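Local coordinates for protein dihydroxyacetone kinase (Citrobacter freundii, PDB 1UN8) that phosphorylates dihydroxyacetone with ATP, working as a homodimer whose C-terminal eight-helix barrel binds the nucleotide and encloses a phospholipid, at residues Arg9-Ile17 and Ala77-Ser85. Sequence-based numbering, arbitrary orientation.
Sequences RTHLVSDVI and AVCGDVFAS
R9 reaches from the chain just ahead of helix 12-22 to D81, at the first position of a type II beta turn (D81 to A84) that follows strand 76-80 in the mixed sheet of the DhaK domain. Its guanidinium grips a single carboxylate oxygen end-on: NH1 lies 3.0 Å from D81 OD2 and meets the syn lone pair, whereas NH2, at 3.3 Å, comes from above the carboxylate plane. OD2 stays within the guanidinium plane for both bonds, yet the two flat groups stand nearly perpendicular, 84° apart, so this salt bridge is not the coplanar, two-oxygen kind. R9 is anti at chi1 and chi3 and bends at chi2 (61°), which brings the group across to the turn. A third donor, the backbone N of V82, lies 2.6 Å from D81 OD2, on the anti side and somewhat out of the carboxylate plane, tying the carboxylate to its own turn. Beside the salt bridge, the V82 side chain passes at a slant to that of L12, CG2 of V82 lying 4.0 Å from CG of L12.

Farther along the helix, apolar side chains face the strand end. V13 turns both methyls to it, CG2 lying against G80 O and the CA of D81, and CG1 near C79 CB. Next comes I17, whose CD1 touches C79 SG at 3.5 Å.

The contact borders the dihydroxyacetone site: G80 O accepts a hydrogen bond from the substrate-binding S59, which V13 also touches, and F83 in the turn packs edge-to-face with the catalytic H220. L12 packs together with V16 on I271 of the second subunit. A water fills the corner between helix start and turn, accepting from V13 N at 2.8 Å; 3.3 Å from D81 OD2, it may donate to that oxygen, in competition with other acceptors.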
ATOM      1  N   ARG A   9      16.102  12.289  10.627  1.00 50.61           N
ATOM      2  CA  ARG A   9      14.919  13.060  10.275  1.00 49.84           C
ATOM      3  C   ARG A   9      15.202  14.074   9.175  1.00 49.91           C
ATOM      4  O   ARG A   9      14.428  14.188   8.223  1.00 49.87           O
ATOM      5  CB  ARG A   9      14.350  13.795  11.493  1.00 48.67           C
ATOM      6  CG  ARG A   9      13.133  14.663  11.165  1.00 45.80           C
ATOM      7  CD  ARG A   9      11.985  13.821  10.624  1.00 45.07           C
ATOM      8  NE  ARG A   9      10.821  14.623  10.256  1.00 46.48           N
ATOM      9  CZ  ARG A   9      10.723  15.329   9.131  1.00 47.06           C
ATOM     10  NH1 ARG A   9      11.719  15.327   8.260  1.00 47.40           N
ATOM     11  NH2 ARG A   9       9.632  16.043   8.876  1.00 47.44           N
ATOM     12  N   THR A  10      16.310  14.804   9.297  1.00 50.35           N
ATOM     13  CA  THR A  10      16.649  15.822   8.309  1.00 51.22           C
ATOM     14  C   THR A  10      16.948  15.281   6.914  1.00 51.11           C
ATOM     15  O   THR A  10      16.879  16.034   5.943  1.00 52.35           O
ATOM     16  CB  THR A  10      17.850  16.723   8.763  1.00 52.23           C
ATOM     17  OG1 THR A  10      19.049  15.944   8.854  1.00 54.39           O
ATOM     18  CG2 THR A  10      17.561  17.355  10.118  1.00 52.65           C
ATOM     19  N   HIS A  11      17.260  13.990   6.797  1.00 50.44           N
ATOM     20  CA  HIS A  11      17.550  13.394   5.482  1.00 48.85           C
ATOM     21  C   HIS A  11      16.368  12.604   4.917  1.00 46.66           C
ATOM     22  O   HIS A  11      16.447  12.055   3.811  1.00 45.52           O
ATOM     23  CB  HIS A  11      18.768  12.470   5.574  1.00 52.07           C
ATOM     24  CG  HIS A  11      20.046  13.182   5.910  1.00 56.90           C
ATOM     25  ND1 HIS A  11      21.227  12.514   6.162  1.00 59.39           N
ATOM     26  CD2 HIS A  11      20.329  14.502   6.032  1.00 57.56           C
ATOM     27  CE1 HIS A  11      22.179  13.392   6.426  1.00 58.72           C
ATOM     28  NE2 HIS A  11      21.660  14.604   6.352  1.00 57.78           N
ATOM     29  N   LEU A  12      15.281  12.561   5.686  1.00 45.10           N
ATOM     30  CA  LEU A  12      14.064  11.825   5.339  1.00 44.55           C
ATOM     31  C   LEU A  12      13.653  11.959   3.877  1.00 45.04           C
ATOM     32  O   LEU A  12      13.675  10.972   3.123  1.00 44.74           O
ATOM     33  CB  LEU A  12      12.917  12.291   6.253  1.00 46.09           C
ATOM     34  CG  LEU A  12      11.549  11.596   6.437  1.00 45.10           C
ATOM     35  CD1 LEU A  12      11.096  10.901   5.164  1.00 44.55           C
ATOM     36  CD2 LEU A  12      11.633  10.616   7.572  1.00 44.89           C
ATOM     37  N   VAL A  13      13.261  13.166   3.477  1.00 44.56           N
ATOM     38  CA  VAL A  13      12.827  13.390   2.103  1.00 45.13           C
ATOM     39  C   VAL A  13      13.901  13.014   1.093  1.00 45.24           C
ATOM     40  O   VAL A  13      13.604  12.393   0.068  1.00 45.44           O
ATOM     41  CB  VAL A  13      12.422  14.853   1.877  1.00 46.82           C
ATOM     42  CG1 VAL A  13      12.176  15.098   0.394  1.00 45.89           C
ATOM     43  CG2 VAL A  13      11.172  15.170   2.686  1.00 46.16           C
ATOM     44  N   SER A  14      15.148  13.383   1.376  1.00 44.67           N
ATOM     45  CA  SER A  14      16.233  13.048   0.467  1.00 44.58           C
ATOM     46  C   SER A  14      16.354  11.536   0.309  1.00 45.32           C
ATOM     47  O   SER A  14      16.541  11.029  -0.804  1.00 46.63           O
ATOM     48  CB  SER A  14      17.556  13.599   0.978  1.00 46.07           C
ATOM     49  OG  SER A  14      18.596  13.262   0.076  1.00 43.26           O
ATOM     50  N   ASP A  15      16.249  10.804   1.411  1.00 43.39           N
ATOM     51  CA  ASP A  15      16.338   9.355   1.316  1.00 44.41           C
ATOM     52  C   ASP A  15      15.190   8.769   0.469  1.00 45.16           C
ATOM     53  O   ASP A  15      15.386   7.804  -0.287  1.00 45.06           O
ATOM     54  CB  ASP A  15      16.359   8.730   2.719  1.00 45.31           C
ATOM     55  CG  ASP A  15      17.617   9.111   3.513  1.00 46.49           C
ATOM     56  OD1 ASP A  15      18.675   9.331   2.887  1.00 46.28           O
ATOM     57  OD2 ASP A  15      17.555   9.172   4.762  1.00 47.23           O
ATOM     58  N   VAL A  16      13.997   9.354   0.579  1.00 44.15           N
ATOM     59  CA  VAL A  16      12.848   8.885  -0.191  1.00 42.24           C
ATOM     60  C   VAL A  16      13.148   9.053  -1.676  1.00 43.10           C
ATOM     61  O   VAL A  16      12.875   8.175  -2.485  1.00 44.32           O
ATOM     62  CB  VAL A  16      11.551   9.688   0.168  1.00 40.87           C
ATOM     63  CG1 VAL A  16      10.465   9.445  -0.869  1.00 37.96           C
ATOM     64  CG2 VAL A  16      11.049   9.274   1.533  1.00 38.34           C
ATOM     65  N   ILE A  17      13.711  10.200  -2.030  1.00 44.51           N
ATOM     66  CA  ILE A  17      14.056  10.500  -3.416  1.00 45.96           C
ATOM     67  C   ILE A  17      15.063   9.454  -3.953  1.00 46.61           C
ATOM     68  O   ILE A  17      14.857   8.871  -5.030  1.00 46.33           O
ATOM     69  CB  ILE A  17      14.654  11.931  -3.531  1.00 46.44           C
ATOM     70  CG1 ILE A  17      13.606  12.977  -3.086  1.00 46.30           C
ATOM     71  CG2 ILE A  17      15.195  12.144  -4.964  1.00 47.06           C
ATOM     72  CD1 ILE A  17      13.258  14.022  -4.089  1.00 47.74           C
ATOM     73  N   ALA A  77       9.714  17.813 -10.310  1.00 44.71           N
ATOM     74  CA  ALA A  77       8.889  17.906  -9.106  1.00 44.13           C
ATOM     75  C   ALA A  77       9.731  18.546  -8.014  1.00 44.02           C
ATOM     76  O   ALA A  77      10.891  18.177  -7.815  1.00 44.89           O
ATOM     77  CB  ALA A  77       8.405  16.503  -8.665  1.00 43.16           C
ATOM     78  N   VAL A  78       9.157  19.518  -7.315  1.00 43.14           N
ATOM     79  CA  VAL A  78       9.890  20.187  -6.254  1.00 42.39           C
ATOM     80  C   VAL A  78       9.361  19.607  -4.945  1.00 43.25           C
ATOM     81  O   VAL A  78       8.192  19.810  -4.596  1.00 42.67           O
ATOM     82  CB  VAL A  78       9.653  21.709  -6.298  1.00 43.29           C
ATOM     83  CG1 VAL A  78      10.809  22.436  -5.634  1.00 40.30           C
ATOM     84  CG2 VAL A  78       9.457  22.167  -7.743  1.00 40.46           C
ATOM     85  N   CYS A  79      10.234  18.889  -4.237  1.00 42.92           N
ATOM     86  CA  CYS A  79       9.894  18.216  -2.988  1.00 42.67           C
ATOM     87  C   CYS A  79      10.238  18.965  -1.704  1.00 42.73           C
ATOM     88  O   CYS A  79      11.416  19.212  -1.408  1.00 41.56           O
ATOM     89  CB  CYS A  79      10.566  16.844  -2.956  1.00 41.91           C
ATOM     90  SG  CYS A  79      10.327  15.886  -4.478  1.00 46.10           S
ATOM     91  N   GLY A  80       9.204  19.314  -0.938  1.00 41.13           N
ATOM     92  CA  GLY A  80       9.426  20.003   0.312  1.00 39.81           C
ATOM     93  C   GLY A  80       9.605  18.926   1.358  1.00 41.11           C
ATOM     94  O   GLY A  80       9.626  17.727   1.040  1.00 39.59           O
ATOM     95  N   ASP A  81       9.750  19.331   2.610  1.00 40.86           N
ATOM     96  CA  ASP A  81       9.901  18.354   3.675  1.00 39.60           C
ATOM     97  C   ASP A  81       8.521  17.702   3.852  1.00 39.00           C
ATOM     98  O   ASP A  81       7.554  18.078   3.170  1.00 36.20           O
ATOM     99  CB  ASP A  81      10.351  19.059   4.956  1.00 40.07           C
ATOM    100  CG  ASP A  81      11.020  18.118   5.939  1.00 41.47           C
ATOM    101  OD1 ASP A  81      11.813  18.603   6.771  1.00 42.29           O
ATOM    102  OD2 ASP A  81      10.749  16.903   5.893  1.00 43.43           O
ATOM    103  N   VAL A  82       8.431  16.735   4.757  1.00 37.11           N
ATOM    104  CA  VAL A  82       7.174  16.050   4.997  1.00 37.78           C
ATOM    105  C   VAL A  82       6.045  17.017   5.323  1.00 38.08           C
ATOM    106  O   VAL A  82       6.107  17.747   6.315  1.00 36.65           O
ATOM    107  CB  VAL A  82       7.292  15.055   6.161  1.00 38.85           C
ATOM    108  CG1 VAL A  82       5.999  14.262   6.288  1.00 39.54           C
ATOM    109  CG2 VAL A  82       8.461  14.120   5.932  1.00 37.05           C
ATOM    110  N   PHE A  83       5.012  17.018   4.480  1.00 38.11           N
ATOM    111  CA  PHE A  83       3.853  17.880   4.685  1.00 38.50           C
ATOM    112  C   PHE A  83       4.201  19.349   4.843  1.00 39.69           C
ATOM    113  O   PHE A  83       3.481  20.097   5.510  1.00 39.79           O
ATOM    114  CB  PHE A  83       3.073  17.417   5.912  1.00 36.57           C
ATOM    115  CG  PHE A  83       2.412  16.078   5.746  1.00 37.16           C
ATOM    116  CD1 PHE A  83       1.688  15.511   6.799  1.00 37.17           C
ATOM    117  CD2 PHE A  83       2.476  15.393   4.531  1.00 35.56           C
ATOM    118  CE1 PHE A  83       1.034  14.283   6.643  1.00 36.19           C
ATOM    119  CE2 PHE A  83       1.825  14.172   4.363  1.00 36.01           C
ATOM    120  CZ  PHE A  83       1.100  13.615   5.422  1.00 35.39           C
ATOM    121  N   ALA A  84       5.304  19.763   4.226  1.00 41.69           N
ATOM    122  CA  ALA A  84       5.760  21.153   4.292  1.00 41.89           C
ATOM    123  C   ALA A  84       6.128  21.634   2.895  1.00 42.67           C
ATOM    124  O   ALA A  84       6.853  20.951   2.168  1.00 43.20           O
ATOM    125  CB  ALA A  84       6.957  21.257   5.208  1.00 41.21           C
ATOM    126  N   SER A  85       5.632  22.808   2.523  1.00 43.01           N
ATOM    127  CA  SER A  85       5.901  23.368   1.199  1.00 43.84           C
ATOM    128  C   SER A  85       7.384  23.588   0.909  1.00 43.42           C
ATOM    129  O   SER A  85       8.169  23.896   1.814  1.00 42.39           O
ATOM    130  CB  SER A  85       5.173  24.710   1.030  1.00 43.47           C
ATOM    131  OG  SER A  85       3.770  24.551   1.017  1.00 45.81           O
TER
HETATM  132  O   HOH W   1      13.565  15.331   5.245  1.00 47.36           O